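PDB 3GCF: terminal oxygenase component of carbazole 1,9a-dioxygenase from Nocardioides aromaticivorans, which probably takes electrons from a ferredoxin through a Rieske [2Fe-2S] cluster to a mononuclear iron, where it dioxygenates carbazole at the 1 and 9a positions. Local coordinates for residues A38-E43 against Q136-V141; G66-I71 against Y130-A135; I169-Q174 against H298-V303. All coordinates share one frame; numbering follows the deposited sequence.

Contact 1 (A38-E43 against Q136-V141)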
loop_
_atom_site.group_PDB
_atom_site.type_symbol
_atom_site.label_atom_id
_atom_site.label_comp_id
_atom_site.label_asym_id
_atom_site.label_seq_id
_atom_site.Cartn_x
_atom_site.Cartn_y
_atom_site.Cartn_z
ATOM N N ALA A 38 -15.442 1.606 23.488
ATOM C CA ALA A 38 -14.032 1.526 23.122
ATOM C C ALA A 38 -13.495 0.116 23.318
ATOM O O ALA A 38 -12.666 -0.363 22.547
ATOM C CB ALA A 38 -13.217 2.504 23.971
ATOM N N ALA A 39 -13.976 -0.549 24.357
ATOM C CA ALA A 39 -13.507 -1.883 24.673
ATOM C C ALA A 39 -14.405 -2.481 25.733
ATOM O O ALA A 39 -15.362 -1.850 26.179
ATOM C CB ALA A 39 -12.077 -1.803 25.199
ATOM N N PHE A 40 -14.089 -3.705 26.136
ATOM C CA PHE A 40 -14.845 -4.368 27.182
ATOM C C PHE A 40 -14.072 -4.189 28.476
ATOM O O PHE A 40 -12.840 -4.220 28.485
ATOM C CB PHE A 40 -15.031 -5.842 26.839
ATOM C CG PHE A 40 -15.997 -6.063 25.721
ATOM C CD1 PHE A 40 -17.368 -6.042 25.961
ATOM C CD2 PHE A 40 -15.545 -6.201 24.411
ATOM C CE1 PHE A 40 -18.279 -6.149 24.910
ATOM C CE2 PHE A 40 -16.446 -6.307 23.353
ATOM C CZ PHE A 40 -17.815 -6.279 23.602
ATOM N N ASP A 41 -14.801 -3.988 29.565
ATOM C CA ASP A 41 -14.186 -3.773 30.861
ATOM C C ASP A 41 -13.174 -4.847 31.253
ATOM O O ASP A 41 -12.123 -4.540 31.824
ATOM C CB ASP A 41 -15.266 -3.670 31.937
ATOM C CG ASP A 41 -14.724 -3.154 33.250
ATOM O OD1 ASP A 41 -14.101 -2.070 33.258
ATOM O OD2 ASP A 41 -14.922 -3.829 34.274
ATOM N N HIS A 42 -13.475 -6.103 30.941
ATOM C CA HIS A 42 -12.571 -7.186 31.304
ATOM C C HIS A 42 -11.274 -7.249 30.498
ATOM O O HIS A 42 -10.423 -8.092 30.752
ATOM C CB HIS A 42 -13.322 -8.524 31.259
ATOM C CG HIS A 42 -14.345 -8.663 32.348
ATOM N ND1 HIS A 42 -15.140 -9.781 32.494
ATOM C CD2 HIS A 42 -14.698 -7.819 33.349
ATOM C CE1 HIS A 42 -15.937 -9.619 33.537
ATOM N NE2 HIS A 42 -15.689 -8.436 34.072
ATOM N N GLU A 43 -11.122 -6.350 29.534
ATOM C CA GLU A 43 -9.897 -6.304 28.742
ATOM C C GLU A 43 -8.846 -5.525 29.526
ATOM O O GLU A 43 -7.663 -5.542 29.189
ATOM C CB GLU A 43 -10.122 -5.577 27.412
ATOM C CG GLU A 43 -10.959 -6.314 26.388
ATOM C CD GLU A 43 -11.031 -5.549 25.077
ATOM O OE1 GLU A 43 -9.966 -5.294 24.483
ATOM O OE2 GLU A 43 -12.143 -5.193 24.642
ATOM N N GLN A 136 -22.537 -2.193 31.874
ATOM C CA GLN A 136 -22.830 -3.517 31.354
ATOM C C GLN A 136 -21.576 -4.169 30.790
ATOM O O GLN A 136 -21.622 -4.822 29.747
ATOM C CB GLN A 136 -23.912 -3.422 30.274
ATOM C CG GLN A 136 -25.179 -2.725 30.747
ATOM C CD GLN A 136 -25.957 -3.541 31.769
ATOM O OE1 GLN A 136 -25.389 -4.092 32.709
ATOM N NE2 GLN A 136 -27.270 -3.607 31.593
ATOM N N GLY A 137 -20.456 -3.982 31.483
ATOM C CA GLY A 137 -19.203 -4.571 31.052
ATOM C C GLY A 137 -18.573 -3.910 29.841
ATOM O O GLY A 137 -17.578 -4.409 29.304
ATOM N N VAL A 138 -19.134 -2.785 29.408
ATOM C CA VAL A 138 -18.589 -2.090 28.251
ATOM C C VAL A 138 -17.996 -0.737 28.608
ATOM O O VAL A 138 -18.604 0.054 29.326
ATOM C CB VAL A 138 -19.660 -1.880 27.158
ATOM C CG1 VAL A 138 -19.047 -1.180 25.961
ATOM C CG2 VAL A 138 -20.238 -3.223 26.737
ATOM N N VAL A 139 -16.796 -0.482 28.096
ATOM C CA VAL A 139 -16.111 0.777 28.336
ATOM C C VAL A 139 -16.522 1.799 27.288
ATOM O O VAL A 139 -16.191 1.651 26.112
ATOM C CB VAL A 139 -14.580 0.605 28.265
ATOM C CG1 VAL A 139 -13.900 1.966 28.405
ATOM C CG2 VAL A 139 -14.111 -0.350 29.360
ATOM N N PHE A 140 -17.244 2.830 27.715
ATOM C CA PHE A 140 -17.686 3.884 26.811
ATOM C C PHE A 140 -16.806 5.110 27.005
ATOM O O PHE A 140 -16.377 5.410 28.121
ATOM C CB PHE A 140 -19.149 4.247 27.085
ATOM C CG PHE A 140 -20.123 3.158 26.725
ATOM C CD1 PHE A 140 -20.553 2.998 25.411
ATOM C CD2 PHE A 140 -20.586 2.272 27.695
ATOM C CE1 PHE A 140 -21.430 1.968 25.066
ATOM C CE2 PHE A 140 -21.465 1.235 27.360
ATOM C CZ PHE A 140 -21.888 1.083 26.042
ATOM N N VAL A 141 -16.531 5.805 25.908
ATOM C CA VAL A 141 -15.708 7.005 25.930
ATOM C C VAL A 141 -16.479 8.118 25.232
ATOM O O VAL A 141 -17.088 7.895 24.184
ATOM C CB VAL A 141 -14.377 6.780 25.173
ATOM C CG1 VAL A 141 -13.553 8.054 25.183
ATOM C CG2 VAL A 141 -13.600 5.636 25.806
HETATM O O HOH W 1 -16.325 -6.815 30.199
#
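Ala38 to Phe40 and Val138 to Val141 run antiparallel, their short axes 4.7 Å apart at closest approach and 163° between their directions, with an irregular register in which Ala38 and Ala39 both stand opposite Val139. Ala38 N donates to Val139 O at 2.7 Å, and Val139 N donates to Ala39 O at 2.8 Å, so one residue answers two across the ladder. Beyond the strand, where the chain enters a 3-10 segment, Asp41 N reaches Gly137 O at 2.8 Å from well above the carbonyl plane. A water that accepts from His42 N gives a hydrogen to the same oxygen, which is therefore gripped twice.

The side chains divide between the two faces. Ala38 points its CB toward the partner strand and meets CG2 of Val141 at 3.7 Å. CG2 of Val139, on the face it shares with Ala39, lies 3.7 Å from Asp41 N. On the opposite face Phe40 and Val138 lie side by side and point the same way, with Phe40 CE1 4.0 Å from Val138 CG2; Gly137 O sits at the edge of the ring, near its plane. The CG of Phe40, anti to its carbonyl carbon (chi1 -72°), is set beside the backbone N. Phe40 N is bonded to Glu43 OE2, and Asp41 OD1 turns to a salt bridge with Arg63. Two residues facing one across the ladder make a classic beta bulge, here joining strand 34-40, outermost within this chain in the antiparallel sheet of the Rieske part, to its neighbour 138-143.

Contact 2 (G66-I71 against Y130-A135); sequences GEVKAI and YPVQVA
Tyr130 N donates to Ala70 O at 2.9 Å, a nearly straight bond (165° at the hydrogen) whose donor stands well above the plane of the carbonyl. On the other side of the same residue pair, a water stands in for the second direct bond: it accepts from Ala70 N at 2.8 Å and lies 2.7 Å from Tyr130 O, bridging the two backbones. From here the strands part. The axes of 67-71 and 132-135 come no closer than 7.3 Å, with 140° between their directions, and side chains rather than backbone bonds fill the widening interval.

Val132 is in the middle of this, with one branch for each neighbour. Its CG1 is anti to the backbone N (chi1 171°) and meets Val68 CG1 at 4.1 Å, the two side chains crossing at about a right angle. The other branch presses on Ala70, CG2 to CB being only 3.4 Å, tighter than usual van der Waals contact. The two strands, 67-72 and 129-135, are neighbours in the six-stranded antiparallel sheet of the Rieske domain, and here they splay; Val68 also packs on Val139 of the next strand. Farther out Val68 turns its second methyl to Val134, CG2 to CG2 4.1 Å, again at about a right angle.

At the other end of the contact the Tyr130 ring is presented edge-on: Ala70 O and the carbonyl carbon of Ile71 both lie near its plane, beside CD1 and CE1. Its hydroxyl is bonded to Glu57, and Lys69, pointing away, pairs with Asp106. Strand 67-72 leads toward the [2Fe-2S] site, where Cys75 is a ligand, the Ile71 side chain being about 11 Å from the cluster.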
loop_
_atom_site.group_PDB
_atom_site.type_symbol
_atom_site.label_atom_id
_atom_site.label_comp_id
_atom_site.label_asym_id
_atom_site.label_seq_id
_atom_site.Cartn_x
_atom_site.Cartn_y
_atom_site.Cartn_z
ATOM N N GLY A 66 -8.324 0.969 40.133
ATOM C CA GLY A 66 -9.637 0.400 39.884
ATOM C C GLY A 66 -10.501 1.101 38.850
ATOM O O GLY A 66 -11.522 0.558 38.431
ATOM N N GLU A 67 -10.105 2.295 38.425
ATOM C CA GLU A 67 -10.893 3.034 37.448
ATOM C C GLU A 67 -10.263 3.104 36.069
ATOM O O GLU A 67 -9.064 3.355 35.935
ATOM C CB GLU A 67 -11.145 4.449 37.949
ATOM C CG GLU A 67 -12.070 4.514 39.141
ATOM C CD GLU A 67 -12.056 5.876 39.790
ATOM O OE1 GLU A 67 -12.048 6.882 39.047
ATOM O OE2 GLU A 67 -12.057 5.940 41.040
ATOM N N VAL A 68 -11.083 2.883 35.048
ATOM C CA VAL A 68 -10.618 2.936 33.671
ATOM C C VAL A 68 -10.446 4.398 33.282
ATOM O O VAL A 68 -11.347 5.216 33.475
ATOM C CB VAL A 68 -11.628 2.259 32.709
ATOM C CG1 VAL A 68 -11.155 2.394 31.265
ATOM C CG2 VAL A 68 -11.788 0.791 33.074
ATOM N N LYS A 69 -9.278 4.727 32.747
ATOM C CA LYS A 69 -8.987 6.093 32.339
ATOM C C LYS A 69 -8.700 6.123 30.844
ATOM O O LYS A 69 -8.189 5.156 30.285
ATOM C CB LYS A 69 -7.761 6.624 33.096
ATOM C CG LYS A 69 -7.776 6.392 34.609
ATOM C CD LYS A 69 -8.967 7.052 35.293
ATOM C CE LYS A 69 -8.973 8.557 35.075
ATOM N NZ LYS A 69 -10.149 9.207 35.729
ATOM N N ALA A 70 -9.034 7.236 30.200
ATOM C CA ALA A 70 -8.783 7.393 28.776
ATOM C C ALA A 70 -8.008 8.684 28.534
ATOM O O ALA A 70 -8.448 9.771 28.921
ATOM C CB ALA A 70 -10.097 7.418 27.998
ATOM N N ILE A 71 -6.852 8.558 27.890
ATOM C CA ILE A 71 -6.017 9.712 27.593
ATOM C C ILE A 71 -5.547 9.632 26.140
ATOM O O ILE A 71 -5.465 8.548 25.569
ATOM C CB ILE A 71 -4.793 9.766 28.556
ATOM C CG1 ILE A 71 -3.983 11.039 28.308
ATOM C CG2 ILE A 71 -3.907 8.533 28.365
ATOM C CD1 ILE A 71 -3.087 11.423 29.483
ATOM N N TYR A 130 -10.314 11.821 28.169
ATOM C CA TYR A 130 -11.724 11.708 27.795
ATOM C C TYR A 130 -12.634 11.211 28.904
ATOM O O TYR A 130 -12.225 10.429 29.757
ATOM C CB TYR A 130 -11.893 10.763 26.596
ATOM C CG TYR A 130 -11.007 11.063 25.415
ATOM C CD1 TYR A 130 -9.641 10.787 25.456
ATOM C CD2 TYR A 130 -11.534 11.625 24.252
ATOM C CE1 TYR A 130 -8.819 11.064 24.366
ATOM C CE2 TYR A 130 -10.724 11.906 23.160
ATOM C CZ TYR A 130 -9.370 11.624 23.222
ATOM O OH TYR A 130 -8.566 11.902 22.144
ATOM N N PRO A 131 -13.891 11.664 28.909
ATOM C CA PRO A 131 -14.784 11.181 29.963
ATOM C C PRO A 131 -14.999 9.696 29.665
ATOM O O PRO A 131 -15.143 9.309 28.503
ATOM C CB PRO A 131 -16.058 11.995 29.745
ATOM C CG PRO A 131 -15.570 13.244 29.049
ATOM C CD PRO A 131 -14.543 12.701 28.091
ATOM N N VAL A 132 -15.006 8.870 30.702
ATOM C CA VAL A 132 -15.200 7.438 30.537
ATOM C C VAL A 132 -16.335 6.945 31.429
ATOM O O VAL A 132 -16.527 7.445 32.530
ATOM C CB VAL A 132 -13.923 6.655 30.933
ATOM C CG1 VAL A 132 -14.209 5.155 30.970
ATOM C CG2 VAL A 132 -12.802 6.958 29.957
ATOM N N GLN A 133 -17.104 5.984 30.941
ATOM C CA GLN A 133 -18.154 5.400 31.760
ATOM C C GLN A 133 -18.297 3.939 31.388
ATOM O O GLN A 133 -18.490 3.596 30.222
ATOM C CB GLN A 133 -19.499 6.107 31.589
ATOM C CG GLN A 133 -20.480 5.718 32.699
ATOM C CD GLN A 133 -21.786 6.484 32.656
ATOM O OE1 GLN A 133 -21.805 7.694 32.416
ATOM N NE2 GLN A 133 -22.890 5.786 32.913
ATOM N N VAL A 134 -18.171 3.081 32.386
ATOM C CA VAL A 134 -18.293 1.652 32.173
ATOM C C VAL A 134 -19.716 1.230 32.521
ATOM O O VAL A 134 -20.220 1.542 33.597
ATOM C CB VAL A 134 -17.280 0.888 33.048
ATOM C CG1 VAL A 134 -17.449 -0.609 32.866
ATOM C CG2 VAL A 134 -15.864 1.298 32.666
ATOM N N ALA A 135 -20.370 0.537 31.597
ATOM C CA ALA A 135 -21.731 0.082 31.829
ATOM C C ALA A 135 -21.961 -1.250 31.136
ATOM O O ALA A 135 -21.616 -1.419 29.966
ATOM C CB ALA A 135 -22.732 1.119 31.331
HETATM O O HOH W 2 -10.556 9.219 31.460
#

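Contact 3 (I169-Q174 against H298-V303); sequences IRRTVQ and HEYFQV
The Arg170 side chain lies beside that of Phe301, pointing the same way, and crosses Glu299 of the same partner strand. CB lies squarely over the centre of one face of the Phe301 ring, 3.9 Å from the centroid, a CH-pi contact. CG, set between the backbone N and the carbonyl carbon (chi1 62°), comes within 3.3 Å of Glu299 OE2, and CD reaches Phe301 CE2 at 3.6 Å. The chain stays extended to NE, and at the tip NH1 forms a salt bridge to Glu299 OE2 at 3.0 Å, a bent bond (137° at the hydrogen) that meets the oxygen from above the carboxylate plane and is tilted from the guanidinium plane; NH2 pairs with Glu43.

Both carboxylate oxygens of Glu299 are engaged, OE2 by Arg170 and OE1 by Thr172 OG1 at 3.0 Å through its syn lone pair. An alanine here would probably leave Arg170 NH1 and Thr172 OG1 without this mate, and the guanidinium would lean on Glu43 alone of the two acids.

The other face is built differently. Arg171 NH2 donates to Gln302 OE1 at 2.8 Å, in the guanidinium plane and nearly straight (164°), while a water accepts from Arg171 NE and donates to Gln302 OE1 and Tyr300 O. Asp335 takes NH1 of the same arginine. Val173 sets CB over one face of His298, 3.8 Å from the ring centroid, and its CG2 packs on Tyr300 CB. The Tyr300 side chain, bonded at its hydroxyl to Glu288, is about 6 Å from the iron that Asp337 helps to bind. The regular antiparallel pairing of 164-173 with 298-307 is that of the sheet in the catalytic domain of Rieske oxygenases, a Bet v 1-like fold carrying the mononuclear iron.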
loop_
_atom_site.group_PDB
_atom_site.type_symbol
_atom_site.label_atom_id
_atom_site.label_comp_id
_atom_site.label_asym_id
_atom_site.label_seq_id
_atom_site.Cartn_x
_atom_site.Cartn_y
_atom_site.Cartn_z
ATOM N N ILE A 169 -18.111 -9.166 21.976
ATOM C CA ILE A 169 -16.780 -9.157 21.390
ATOM C C ILE A 169 -16.744 -7.986 20.432
ATOM O O ILE A 169 -17.780 -7.398 20.121
ATOM C CB ILE A 169 -16.484 -10.446 20.595
ATOM C CG1 ILE A 169 -17.536 -10.630 19.493
ATOM C CG2 ILE A 169 -16.443 -11.646 21.539
ATOM C CD1 ILE A 169 -17.270 -11.785 18.569
ATOM N N ARG A 170 -15.547 -7.638 19.977
ATOM C CA ARG A 170 -15.380 -6.544 19.031
ATOM C C ARG A 170 -14.319 -6.975 18.049
ATOM O O ARG A 170 -13.487 -7.826 18.364
ATOM C CB ARG A 170 -14.939 -5.260 19.746
ATOM C CG ARG A 170 -13.583 -5.343 20.457
ATOM C CD ARG A 170 -13.343 -4.090 21.307
ATOM N NE ARG A 170 -12.070 -4.112 22.028
ATOM C CZ ARG A 170 -10.933 -3.595 21.567
ATOM N NH1 ARG A 170 -10.889 -3.009 20.373
ATOM N NH2 ARG A 170 -9.837 -3.645 22.312
ATOM N N ARG A 171 -14.359 -6.401 16.855
ATOM C CA ARG A 171 -13.386 -6.716 15.825
ATOM C C ARG A 171 -13.368 -5.543 14.858
ATOM O O ARG A 171 -14.304 -4.740 14.822
ATOM C CB ARG A 171 -13.780 -8.000 15.082
ATOM C CG ARG A 171 -14.846 -7.792 14.006
ATOM C CD ARG A 171 -15.290 -9.105 13.371
ATOM N NE ARG A 171 -16.384 -9.736 14.101
ATOM C CZ ARG A 171 -16.901 -10.921 13.789
ATOM N NH1 ARG A 171 -16.415 -11.604 12.762
ATOM N NH2 ARG A 171 -17.912 -11.419 14.492
ATOM N N THR A 172 -12.300 -5.457 14.078
ATOM C CA THR A 172 -12.123 -4.402 13.089
ATOM C C THR A 172 -12.709 -4.847 11.753
ATOM O O THR A 172 -12.547 -5.997 11.365
ATOM C CB THR A 172 -10.620 -4.099 12.908
ATOM O OG1 THR A 172 -10.076 -3.651 14.158
ATOM C CG2 THR A 172 -10.399 -3.029 11.839
ATOM N N VAL A 173 -13.397 -3.937 11.062
ATOM C CA VAL A 173 -13.995 -4.220 9.756
ATOM C C VAL A 173 -13.479 -3.168 8.776
ATOM O O VAL A 173 -13.430 -1.980 9.100
ATOM C CB VAL A 173 -15.543 -4.144 9.800
ATOM C CG1 VAL A 173 -16.121 -4.401 8.408
ATOM C CG2 VAL A 173 -16.085 -5.171 10.787
ATOM N N GLN A 174 -13.089 -3.605 7.582
ATOM C CA GLN A 174 -12.542 -2.689 6.591
ATOM C C GLN A 174 -13.584 -1.994 5.713
ATOM O O GLN A 174 -13.627 -2.209 4.504
ATOM C CB GLN A 174 -11.533 -3.418 5.696
ATOM C CG GLN A 174 -10.428 -4.185 6.437
ATOM C CD GLN A 174 -9.553 -3.289 7.313
ATOM O OE1 GLN A 174 -9.107 -2.229 6.884
ATOM N NE2 GLN A 174 -9.294 -3.729 8.540
ATOM N N HIS A 298 -14.038 0.516 10.715
ATOM C CA HIS A 298 -14.827 0.675 11.927
ATOM C C HIS A 298 -14.665 -0.517 12.845
ATOM O O HIS A 298 -14.222 -1.586 12.420
ATOM C CB HIS A 298 -16.321 0.923 11.628
ATOM C CG HIS A 298 -17.049 -0.249 11.047
ATOM N ND1 HIS A 298 -17.068 -0.521 9.696
ATOM C CD2 HIS A 298 -17.845 -1.180 11.628
ATOM C CE1 HIS A 298 -17.848 -1.564 9.467
ATOM N NE2 HIS A 298 -18.333 -1.982 10.622
ATOM N N GLU A 299 -15.001 -0.315 14.114
ATOM C CA GLU A 299 -14.905 -1.379 15.099
ATOM C C GLU A 299 -16.317 -1.896 15.315
ATOM O O GLU A 299 -17.207 -1.160 15.755
ATOM C CB GLU A 299 -14.331 -0.856 16.415
ATOM C CG GLU A 299 -14.015 -1.960 17.418
ATOM C CD GLU A 299 -12.775 -2.769 17.045
ATOM O OE1 GLU A 299 -12.180 -2.512 15.977
ATOM O OE2 GLU A 299 -12.392 -3.666 17.828
ATOM N N TYR A 300 -16.509 -3.166 14.991
ATOM C CA TYR A 300 -17.802 -3.820 15.103
ATOM C C TYR A 300 -17.941 -4.514 16.456
ATOM O O TYR A 300 -17.212 -5.454 16.751
ATOM C CB TYR A 300 -17.918 -4.816 13.943
ATOM C CG TYR A 300 -19.115 -5.744 13.927
ATOM C CD1 TYR A 300 -20.392 -5.302 14.280
ATOM C CD2 TYR A 300 -18.974 -7.064 13.485
ATOM C CE1 TYR A 300 -21.500 -6.157 14.190
ATOM C CE2 TYR A 300 -20.064 -7.920 13.388
ATOM C CZ TYR A 300 -21.324 -7.466 13.740
ATOM O OH TYR A 300 -22.392 -8.330 13.636
ATOM N N PHE A 301 -18.862 -4.021 17.284
ATOM C CA PHE A 301 -19.120 -4.611 18.599
ATOM C C PHE A 301 -20.407 -5.425 18.513
ATOM O O PHE A 301 -21.392 -4.978 17.931
ATOM C CB PHE A 301 -19.341 -3.539 19.683
ATOM C CG PHE A 301 -18.098 -2.790 20.099
ATOM C CD1 PHE A 301 -17.505 -1.858 19.252
ATOM C CD2 PHE A 301 -17.556 -2.979 21.371
ATOM C CE1 PHE A 301 -16.391 -1.118 19.665
ATOM C CE2 PHE A 301 -16.436 -2.246 21.800
ATOM C CZ PHE A 301 -15.853 -1.309 20.943
ATOM N N GLN A 302 -20.396 -6.617 19.095
ATOM C CA GLN A 302 -21.579 -7.458 19.134
ATOM C C GLN A 302 -21.764 -7.753 20.612
ATOM O O GLN A 302 -20.875 -8.323 21.232
ATOM C CB GLN A 302 -21.351 -8.763 18.380
ATOM C CG GLN A 302 -21.211 -8.613 16.886
ATOM C CD GLN A 302 -20.585 -9.833 16.262
ATOM O OE1 GLN A 302 -19.397 -10.092 16.445
ATOM N NE2 GLN A 302 -21.380 -10.601 15.531
ATOM N N VAL A 303 -22.904 -7.364 21.176
ATOM C CA VAL A 303 -23.153 -7.586 22.597
ATOM C C VAL A 303 -24.487 -8.273 22.822
ATOM O O VAL A 303 -25.534 -7.792 22.381
ATOM C CB VAL A 303 -23.146 -6.252 23.384
ATOM C CG1 VAL A 303 -23.100 -6.529 24.884
ATOM C CG2 VAL A 303 -21.956 -5.404 22.965
HETATM O O HOH W 3 -17.253 -8.140 16.527
#

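Contacts 1 and 2 share one antiparallel sheet, that of the Rieske part, where strands 129-135 and 138-143 are neighbours; contact 3 belongs to the separate sheet of the catalytic part. Contact 1 is buried, and its cohesion comes from backbone bonds and apolar side chains. Contact 2, partly exposed toward Val134, relies on valine and alanine packing, with a water completing the last backbone pair before the strands part. Contact 3 also is only partly buried, yet has regular pairing and charged side chains on both faces. The two sheets meet where Glu43 of contact 1 bridges to Arg170 of contact 3 and Phe40 packs on Ile169, whereas contacts 2 and 3 do not touch.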